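Local structure of vacuolar aminopeptidase 1 (Saccharomyces cerevisiae, 5JGF) at residues 37-42 / 273-278; 72-77 / 281-286; 333-338 / 423-428. The protein removes amino acids from the N-terminus of peptides and proteins in the yeast vacuole as a zinc-dependent dodecameric aminopeptidase, and is the major cargo of the cytoplasm-to-vacuole targeting pathway. All coordinates share one frame; numbering follows the deposited sequence.

Contact 1 of 3, residues 37-42 / 273-278; sequences DKHNFK and ALICYA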
loop_
_atom_site.group_PDB
_atom_site.type_symbol
_atom_site.label_atom_id
_atom_site.label_comp_id
_atom_site.label_asym_id
_atom_site.label_seq_id
_atom_site.Cartn_x
_atom_site.Cartn_y
_atom_site.Cartn_z
ATOM N N ASP D 37 -56.208 -25.079 -19.758
ATOM C CA ASP D 37 -57.053 -25.765 -20.737
ATOM C C ASP D 37 -57.984 -26.715 -19.993
ATOM O O ASP D 37 -59.191 -26.736 -20.224
ATOM C CB ASP D 37 -56.221 -26.596 -21.720
ATOM C CG ASP D 37 -55.449 -25.751 -22.711
ATOM O OD1 ASP D 37 -55.836 -24.591 -22.957
ATOM O OD2 ASP D 37 -54.455 -26.269 -23.264
ATOM N N LYS D 38 -57.400 -27.505 -19.101
ATOM C CA LYS D 38 -58.154 -28.470 -18.317
ATOM C C LYS D 38 -59.255 -27.814 -17.492
ATOM O O LYS D 38 -60.293 -28.422 -17.236
ATOM C CB LYS D 38 -57.208 -29.247 -17.394
ATOM C CG LYS D 38 -57.922 -30.045 -16.320
ATOM C CD LYS D 38 -56.975 -30.942 -15.546
ATOM C CE LYS D 38 -57.720 -31.649 -14.423
ATOM N NZ LYS D 38 -57.069 -32.928 -14.037
ATOM N N HIS D 39 -59.030 -26.573 -17.076
ATOM C CA HIS D 39 -60.019 -25.870 -16.275
ATOM C C HIS D 39 -60.893 -24.926 -17.089
ATOM O O HIS D 39 -61.432 -23.941 -16.583
ATOM C CB HIS D 39 -59.324 -25.156 -15.118
ATOM C CG HIS D 39 -58.863 -26.094 -14.046
ATOM N ND1 HIS D 39 -59.681 -26.502 -13.015
ATOM C CD2 HIS D 39 -57.701 -26.772 -13.895
ATOM C CE1 HIS D 39 -59.044 -27.390 -12.275
ATOM N NE2 HIS D 39 -57.841 -27.573 -12.787
ATOM N N ASN D 40 -61.017 -25.253 -18.368
ATOM C CA ASN D 40 -61.859 -24.519 -19.295
ATOM C C ASN D 40 -61.550 -23.056 -19.586
ATOM O O ASN D 40 -62.464 -22.255 -19.787
ATOM C CB ASN D 40 -63.316 -24.668 -18.854
ATOM C CG ASN D 40 -63.716 -26.124 -18.689
ATOM O OD1 ASN D 40 -63.988 -26.587 -17.579
ATOM N ND2 ASN D 40 -63.738 -26.858 -19.795
ATOM N N PHE D 41 -60.269 -22.700 -19.598
ATOM C CA PHE D 41 -59.874 -21.341 -19.951
ATOM C C PHE D 41 -59.599 -21.448 -21.448
ATOM O O PHE D 41 -58.913 -22.368 -21.891
ATOM C CB PHE D 41 -58.595 -20.909 -19.222
ATOM C CG PHE D 41 -58.826 -20.396 -17.826
ATOM C CD1 PHE D 41 -59.207 -21.256 -16.804
ATOM C CD2 PHE D 41 -58.641 -19.045 -17.532
ATOM C CE1 PHE D 41 -59.400 -20.780 -15.504
ATOM C CE2 PHE D 41 -58.830 -18.558 -16.237
ATOM C CZ PHE D 41 -59.211 -19.430 -15.222
ATOM N N LYS D 42 -60.141 -20.523 -22.227
ATOM C CA LYS D 42 -59.963 -20.550 -23.673
ATOM C C LYS D 42 -58.712 -19.806 -24.121
ATOM O O LYS D 42 -58.517 -18.644 -23.774
ATOM C CB LYS D 42 -61.198 -19.946 -24.342
ATOM C CG LYS D 42 -61.119 -19.802 -25.853
ATOM C CD LYS D 42 -62.357 -19.071 -26.358
ATOM C CE LYS D 42 -62.303 -18.803 -27.851
ATOM N NZ LYS D 42 -63.456 -17.958 -28.277
ATOM N N ALA D 273 -54.131 -20.607 -7.095
ATOM C CA ALA D 273 -55.159 -19.825 -6.423
ATOM C C ALA D 273 -56.202 -19.366 -7.441
ATOM O O ALA D 273 -57.405 -19.423 -7.177
ATOM C CB ALA D 273 -54.538 -18.621 -5.733
ATOM N N LEU D 274 -55.739 -18.914 -8.603
ATOM C CA LEU D 274 -56.645 -18.451 -9.651
ATOM C C LEU D 274 -57.570 -19.580 -10.107
ATOM O O LEU D 274 -58.772 -19.377 -10.282
ATOM C CB LEU D 274 -55.856 -17.931 -10.858
ATOM C CG LEU D 274 -56.732 -17.459 -12.026
ATOM C CD1 LEU D 274 -57.444 -16.178 -11.625
ATOM C CD2 LEU D 274 -55.889 -17.230 -13.271
ATOM N N ILE D 275 -57.000 -20.766 -10.305
ATOM C CA ILE D 275 -57.768 -21.925 -10.744
ATOM C C ILE D 275 -58.790 -22.348 -9.691
ATOM O O ILE D 275 -59.944 -22.628 -10.022
ATOM C CB ILE D 275 -56.826 -23.112 -11.096
ATOM C CG1 ILE D 275 -56.553 -23.123 -12.603
ATOM C CG2 ILE D 275 -57.450 -24.441 -10.684
ATOM C CD1 ILE D 275 -56.009 -21.829 -13.144
ATOM N N CYS D 276 -58.371 -22.393 -8.430
ATOM C CA CYS D 276 -59.274 -22.764 -7.344
ATOM C C CYS D 276 -60.410 -21.758 -7.269
ATOM O O CYS D 276 -61.566 -22.122 -7.056
ATOM C CB CYS D 276 -58.534 -22.783 -6.005
ATOM S SG CYS D 276 -57.358 -24.136 -5.823
ATOM N N TYR D 277 -60.068 -20.486 -7.438
ATOM C CA TYR D 277 -61.043 -19.409 -7.397
ATOM C C TYR D 277 -61.998 -19.486 -8.584
ATOM O O TYR D 277 -63.214 -19.333 -8.430
ATOM C CB TYR D 277 -60.311 -18.061 -7.384
ATOM C CG TYR D 277 -61.170 -16.867 -7.734
ATOM C CD1 TYR D 277 -61.097 -16.283 -8.998
ATOM C CD2 TYR D 277 -62.052 -16.315 -6.803
ATOM C CE1 TYR D 277 -61.878 -15.177 -9.328
ATOM C CE2 TYR D 277 -62.836 -15.213 -7.122
ATOM C CZ TYR D 277 -62.746 -14.650 -8.385
ATOM O OH TYR D 277 -63.525 -13.561 -8.706
ATOM N N ALA D 278 -61.441 -19.737 -9.763
ATOM C CA ALA D 278 -62.220 -19.829 -10.993
ATOM C C ALA D 278 -63.280 -20.928 -10.950
ATOM O O ALA D 278 -64.323 -20.816 -11.598
ATOM C CB ALA D 278 -61.287 -20.061 -12.177
HETATM O O HOH W 1 -61.092 -23.881 -12.255
#

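Contact 2 of 3, residues 72-77 / 281-286; sequences AFILGK and VNTEES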
loop_
_atom_site.group_PDB
_atom_site.type_symbol
_atom_site.label_atom_id
_atom_site.label_comp_id
_atom_site.label_asym_id
_atom_site.label_seq_id
_atom_site.Cartn_x
_atom_site.Cartn_y
_atom_site.Cartn_z
ATOM N N ALA D 72 -53.507 -15.150 -17.830
ATOM C CA ALA D 72 -54.772 -15.860 -17.698
ATOM C C ALA D 72 -55.727 -14.873 -17.058
ATOM O O ALA D 72 -55.355 -14.164 -16.120
ATOM C CB ALA D 72 -54.603 -17.081 -16.807
ATOM N N PHE D 73 -56.955 -14.806 -17.561
ATOM C CA PHE D 73 -57.908 -13.874 -16.991
ATOM C C PHE D 73 -59.353 -14.348 -17.017
ATOM O O PHE D 73 -59.736 -15.204 -17.818
ATOM C CB PHE D 73 -57.780 -12.505 -17.673
ATOM C CG PHE D 73 -57.939 -12.537 -19.174
ATOM C CD1 PHE D 73 -59.127 -12.120 -19.771
ATOM C CD2 PHE D 73 -56.887 -12.941 -19.993
ATOM C CE1 PHE D 73 -59.262 -12.095 -21.164
ATOM C CE2 PHE D 73 -57.011 -12.920 -21.385
ATOM C CZ PHE D 73 -58.202 -12.494 -21.970
ATOM N N ILE D 74 -60.133 -13.788 -16.101
ATOM C CA ILE D 74 -61.546 -14.100 -15.958
ATOM C C ILE D 74 -62.283 -12.771 -16.054
ATOM O O ILE D 74 -62.048 -11.865 -15.253
ATOM C CB ILE D 74 -61.835 -14.736 -14.588
ATOM C CG1 ILE D 74 -60.895 -15.924 -14.359
ATOM C CG2 ILE D 74 -63.293 -15.190 -14.519
ATOM C CD1 ILE D 74 -60.973 -16.505 -12.959
ATOM N N LEU D 75 -63.167 -12.657 -17.040
ATOM C CA LEU D 75 -63.926 -11.432 -17.259
ATOM C C LEU D 75 -65.415 -11.687 -17.051
ATOM O O LEU D 75 -66.010 -12.520 -17.732
ATOM C CB LEU D 75 -63.668 -10.924 -18.680
ATOM C CG LEU D 75 -64.405 -9.677 -19.182
ATOM C CD1 LEU D 75 -64.155 -8.488 -18.262
ATOM C CD2 LEU D 75 -63.932 -9.368 -20.592
ATOM N N GLY D 76 -66.007 -10.965 -16.107
ATOM C CA GLY D 76 -67.418 -11.146 -15.815
ATOM C C GLY D 76 -68.343 -10.404 -16.759
ATOM O O GLY D 76 -68.042 -9.296 -17.199
ATOM N N LYS D 77 -69.479 -11.020 -17.064
ATOM C CA LYS D 77 -70.461 -10.422 -17.959
ATOM C C LYS D 77 -70.908 -9.055 -17.462
ATOM O O LYS D 77 -71.204 -8.164 -18.258
ATOM C CB LYS D 77 -71.680 -11.341 -18.084
ATOM C CG LYS D 77 -72.825 -10.753 -18.894
ATOM C CD LYS D 77 -74.013 -11.703 -18.925
ATOM C CE LYS D 77 -75.205 -11.078 -19.637
ATOM N NZ LYS D 77 -76.408 -11.961 -19.568
ATOM N N VAL D 281 -66.480 -19.471 -9.898
ATOM C CA VAL D 281 -66.884 -18.231 -10.537
ATOM C C VAL D 281 -67.737 -18.463 -11.768
ATOM O O VAL D 281 -67.349 -19.214 -12.663
ATOM C CB VAL D 281 -65.678 -17.400 -10.996
ATOM C CG1 VAL D 281 -66.160 -16.208 -11.809
ATOM C CG2 VAL D 281 -64.889 -16.935 -9.793
ATOM N N ASN D 282 -68.910 -17.841 -11.826
ATOM C CA ASN D 282 -69.711 -17.986 -13.032
ATOM C C ASN D 282 -69.654 -16.618 -13.682
ATOM O O ASN D 282 -70.157 -15.626 -13.146
ATOM C CB ASN D 282 -71.156 -18.405 -12.746
ATOM C CG ASN D 282 -71.934 -18.647 -14.026
ATOM O OD1 ASN D 282 -72.270 -17.697 -14.743
ATOM N ND2 ASN D 282 -72.186 -19.919 -14.348
ATOM N N THR D 283 -68.995 -16.575 -14.831
ATOM C CA THR D 283 -68.817 -15.341 -15.565
ATOM C C THR D 283 -70.121 -14.678 -15.982
ATOM O O THR D 283 -70.156 -13.473 -16.206
ATOM C CB THR D 283 -67.932 -15.589 -16.786
ATOM O OG1 THR D 283 -68.419 -16.729 -17.506
ATOM C CG2 THR D 283 -66.502 -15.874 -16.326
ATOM N N GLU D 284 -71.200 -15.450 -16.070
ATOM C CA GLU D 284 -72.498 -14.892 -16.455
ATOM C C GLU D 284 -73.050 -13.983 -15.360
ATOM O O GLU D 284 -73.819 -13.060 -15.633
ATOM C CB GLU D 284 -73.499 -16.023 -16.718
ATOM C CG GLU D 284 -73.045 -17.015 -17.771
ATOM C CD GLU D 284 -73.574 -16.685 -19.151
ATOM O OE1 GLU D 284 -74.779 -16.913 -19.388
ATOM O OE2 GLU D 284 -72.791 -16.196 -19.992
ATOM N N GLU D 285 -72.641 -14.247 -14.122
ATOM C CA GLU D 285 -73.104 -13.485 -12.965
ATOM C C GLU D 285 -72.092 -12.477 -12.410
ATOM O O GLU D 285 -72.466 -11.412 -11.913
ATOM C CB GLU D 285 -73.502 -14.464 -11.854
ATOM C CG GLU D 285 -74.779 -15.250 -12.134
ATOM C CD GLU D 285 -74.816 -16.593 -11.425
ATOM O OE1 GLU D 285 -74.565 -17.621 -12.090
ATOM O OE2 GLU D 285 -75.087 -16.626 -10.205
ATOM N N SER D 286 -70.813 -12.813 -12.509
ATOM C CA SER D 286 -69.738 -11.975 -11.983
ATOM C C SER D 286 -69.562 -10.589 -12.606
ATOM O O SER D 286 -69.805 -10.390 -13.796
ATOM C CB SER D 286 -68.411 -12.739 -12.084
ATOM O OG SER D 286 -67.337 -11.963 -11.586
#

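Contact 3 of 3, residues 333-338 / 423-428; sequences TVWANS and TGARTI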
loop_
_atom_site.group_PDB
_atom_site.type_symbol
_atom_site.label_atom_id
_atom_site.label_comp_id
_atom_site.label_asym_id
_atom_site.label_seq_id
_atom_site.Cartn_x
_atom_site.Cartn_y
_atom_site.Cartn_z
ATOM N N THR D 333 -59.951 4.966 -15.874
ATOM C CA THR D 333 -60.858 4.699 -14.768
ATOM C C THR D 333 -60.651 3.264 -14.296
ATOM O O THR D 333 -60.694 2.984 -13.100
ATOM C CB THR D 333 -62.328 4.893 -15.194
ATOM O OG1 THR D 333 -62.570 6.286 -15.415
ATOM C CG2 THR D 333 -63.273 4.379 -14.118
ATOM N N VAL D 334 -60.418 2.362 -15.245
ATOM C CA VAL D 334 -60.194 0.956 -14.928
ATOM C C VAL D 334 -59.003 0.790 -13.983
ATOM O O VAL D 334 -59.123 0.210 -12.906
ATOM C CB VAL D 334 -59.922 0.134 -16.206
ATOM C CG1 VAL D 334 -59.498 -1.291 -15.838
ATOM C CG2 VAL D 334 -61.172 0.110 -17.086
ATOM N N TRP D 335 -57.852 1.313 -14.387
ATOM C CA TRP D 335 -56.653 1.189 -13.571
ATOM C C TRP D 335 -56.717 1.963 -12.263
ATOM O O TRP D 335 -56.176 1.518 -11.250
ATOM C CB TRP D 335 -55.426 1.591 -14.395
ATOM C CG TRP D 335 -55.135 0.584 -15.473
ATOM C CD1 TRP D 335 -55.126 0.798 -16.822
ATOM C CD2 TRP D 335 -54.855 -0.810 -15.285
ATOM N NE1 TRP D 335 -54.862 -0.377 -17.486
ATOM C CE2 TRP D 335 -54.693 -1.380 -16.567
ATOM C CE3 TRP D 335 -54.728 -1.633 -14.157
ATOM C CZ2 TRP D 335 -54.411 -2.739 -16.753
ATOM C CZ3 TRP D 335 -54.446 -2.984 -14.342
ATOM C CH2 TRP D 335 -54.292 -3.522 -15.632
ATOM N N ALA D 336 -57.393 3.110 -12.265
ATOM C CA ALA D 336 -57.508 3.896 -11.044
ATOM C C ALA D 336 -58.243 3.082 -9.981
ATOM O O ALA D 336 -58.037 3.280 -8.783
ATOM C CB ALA D 336 -58.250 5.201 -11.320
ATOM N N ASN D 337 -59.086 2.155 -10.424
ATOM C CA ASN D 337 -59.857 1.315 -9.510
ATOM C C ASN D 337 -59.301 -0.098 -9.356
ATOM O O ASN D 337 -59.967 -0.964 -8.794
ATOM C CB ASN D 337 -61.312 1.222 -9.989
ATOM C CG ASN D 337 -62.090 2.498 -9.746
ATOM O OD1 ASN D 337 -62.432 2.822 -8.606
ATOM N ND2 ASN D 337 -62.368 3.236 -10.817
ATOM N N SER D 338 -58.081 -0.325 -9.838
ATOM C CA SER D 338 -57.469 -1.650 -9.774
ATOM C C SER D 338 -56.445 -1.830 -8.656
ATOM O O SER D 338 -55.953 -0.865 -8.078
ATOM C CB SER D 338 -56.782 -1.970 -11.107
ATOM O OG SER D 338 -57.678 -1.873 -12.205
ATOM N N THR D 423 -49.361 1.193 -15.544
ATOM C CA THR D 423 -50.821 1.191 -15.446
ATOM C C THR D 423 -51.393 2.382 -14.688
ATOM O O THR D 423 -52.477 2.874 -15.013
ATOM C CB THR D 423 -51.332 -0.083 -14.749
ATOM O OG1 THR D 423 -50.837 -0.118 -13.405
ATOM C CG2 THR D 423 -50.872 -1.335 -15.495
ATOM N N GLY D 424 -50.664 2.842 -13.675
ATOM C CA GLY D 424 -51.138 3.945 -12.860
ATOM C C GLY D 424 -51.954 3.387 -11.702
ATOM O O GLY D 424 -52.531 4.135 -10.914
ATOM N N ALA D 425 -51.990 2.060 -11.603
ATOM C CA ALA D 425 -52.742 1.375 -10.554
ATOM C C ALA D 425 -51.924 1.130 -9.293
ATOM O O ALA D 425 -50.725 0.865 -9.362
ATOM C CB ALA D 425 -53.270 0.041 -11.078
ATOM N N ARG D 426 -52.583 1.221 -8.142
ATOM C CA ARG D 426 -51.920 0.968 -6.871
ATOM C C ARG D 426 -51.387 -0.460 -6.933
ATOM O O ARG D 426 -52.125 -1.408 -7.225
ATOM C CB ARG D 426 -52.910 1.136 -5.718
ATOM C CG ARG D 426 -52.357 0.747 -4.361
ATOM C CD ARG D 426 -53.157 1.390 -3.241
ATOM N NE ARG D 426 -52.761 2.778 -3.005
ATOM C CZ ARG D 426 -53.597 3.812 -3.027
ATOM N NH1 ARG D 426 -53.145 5.034 -2.789
ATOM N NH2 ARG D 426 -54.884 3.629 -3.299
ATOM N N THR D 427 -50.094 -0.605 -6.664
ATOM C CA THR D 427 -49.433 -1.900 -6.734
ATOM C C THR D 427 -48.775 -2.242 -5.404
ATOM O O THR D 427 -48.164 -1.385 -4.765
ATOM C CB THR D 427 -48.371 -1.874 -7.851
ATOM O OG1 THR D 427 -49.016 -1.592 -9.101
ATOM C CG2 THR D 427 -47.628 -3.202 -7.937
ATOM N N ILE D 428 -48.906 -3.500 -4.998
ATOM C CA ILE D 428 -48.349 -3.966 -3.738
ATOM C C ILE D 428 -47.341 -5.082 -3.970
ATOM O O ILE D 428 -47.678 -6.127 -4.530
ATOM C CB ILE D 428 -49.473 -4.493 -2.822
ATOM C CG1 ILE D 428 -50.554 -3.417 -2.683
ATOM C CG2 ILE D 428 -48.912 -4.877 -1.453
ATOM C CD1 ILE D 428 -51.935 -3.961 -2.420
HETATM O O HOH W 2 -55.560 1.704 -8.045
#

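Contact 1 of 3, residues 37-42 / 273-278
His-39 and Phe-41 flank the turn of a Schellman motif that closes helix 25-38, and both rings pack on helix 261-278, against Ile-275 and Ala-278. Asn-40, with positive phi, is the C-prime residue: its N bonds back to Asp-37 O, while Phe-41 N reaches Leu-36 O. On either side of Asn-40, His-39 and Phe-41 both turn their side chains toward helix 261-278. A methyl group meets the imidazole flat on: Ile-275 CG2 stands 3.7 Å from the centroid of the His-39 ring, only 8° off its normal, a CH-pi contact over the centre of the face. Chi1 of Ile-275, at -96°, lies off a staggered value, which may reflect the packing of CG1 and CG2 on the ring. Phe-41 presents its tip instead, CZ coming within 3.7 Å of Ala-278 CB, which lies at the ring edge. Ile-275 CD1 stands obliquely to the same ring, 4.3 Å from Phe-41 CE1. Around this pair, Ile-74 of strand 69-76 also touches Phe-41 and Ala-278. One water joins the two segments, donating to Ile-275 O at 2.8 Å and accepting a weak bond from His-39 ND1. The chemistry is thus mostly that of apolar surfaces, with the partly exposed imidazole taking a methyl over its face and a weak water bond at ND1.

Contact 2 of 3, residues 72-77 / 281-286
Lys-77 and Thr-283 meet backbone to backbone where strand 69-76 runs out against the turn that links helix 261-278 to strand 289-295. The amide of Lys-77 gives the direct hydrogen bond between the segments, its N lying 2.7 Å from Thr-283 O; the bond is nearly straight at hydrogen, 171°, and runs almost along the C=O axis. Beside it, Gly-76 has no CB to keep the next carbonyl at a distance, and Ser-286 O comes within 3.2 Å of Gly-76 CA in a CA-H...O contact. Within the loop, Asn-282 O accepts from both Glu-285 N and Ser-286 N, while the side-chain OG of Ser-286 is bonded to Leu-288 N. In the fold this is the end of an inner strand of the large mixed sheet, where 69-76 lies between 58-65 and 289-295, antiparallel to both; Gly-76 pairs with Leu-288, so the loop bends over the end of 69-76 just before its own chain enters strand 289-295. Beneath the polar end lies a small apolar patch. Ile-74 CG2, anti to its backbone N (with CG1 beside the N, chi1 -52°), meets Thr-283 CG2 at 3.7 Å, the two side chains crossing at about a right angle, and Val-281 CG1 at 4.1 Å. The extended Lys-77 chain runs outward past Glu-284, its CD 3.6 Å from Glu-284 O. Lys-77 NZ stays 5.2 Å from Glu-284 OE1; the side chain also touches Asp-57, whose OD1 lies close to Glu-284 OE2, a pairing the lysine charge would probably offset.

Contact 3 of 3, residues 333-338 / 423-428
Ser-338 OG, on a side chain whose CB packs against Ala-425 CB, is gripped twice: it donates to Val-334 O at 2.6 Å and is also hydrogen-bonded to Val-85 N. Val-334 O in turn takes Asn-337 N from the opposite face of its carbonyl plane. Here two helix-to-strand turns lie side by side: helix 331-336 leads into strand 339-347, and helix 416-423 into strand 426-434, neighbouring parallel strands of the large mixed sheet. Trp-335 and Thr-423 pack where the two turns meet. Thr-423 CG2 stands over the six-membered ring of Trp-335, 3.8 Å from its centroid and 3° off the normal, while Thr-423 CB lies over the same face nearer the rim. Chi1 of Thr-423 (63°) sets OG1 between the backbone N and the carbonyl carbon, where it accepts from Ala-425 N in an ST turn and also bonds to Leu-419 O. Gly-424, with positive phi, follows the helix; its O is held by Arg-305 of a neighbouring subunit, and Ala-336 O by Lys-47 of that subunit. One water accepts from Arg-426 N at 3.0 Å, near Ala-336 O and Ser-338 O, and Ala-425 CB sits 3.3 Å from Trp-335 O.

Contacts 1 and 2 are neighbours, their centres about 11 Å apart, and their segments alternate along the chain (37-42, 72-77, 273-278, 281-286). They touch directly, Ala-278 CB lying 3.7 Å from Ile-74 CD1, so helix 261-278, the turn after it and strand 69-76 form one packed unit. Contact 3 follows later in sequence; its centre is about 24 Å from that of contact 1 and 20 Å from contact 2's. Contacts 2 and 3 reach the same mixed sheet, through strand 69-76 and strand 426-434, with 333-338 leading into strand 339-347. All three lie away from the zinc ions, although helix 261-278 and strand 339-347 carry ligands Asp-262 and Asp-344; contact 3 also meets another subunit.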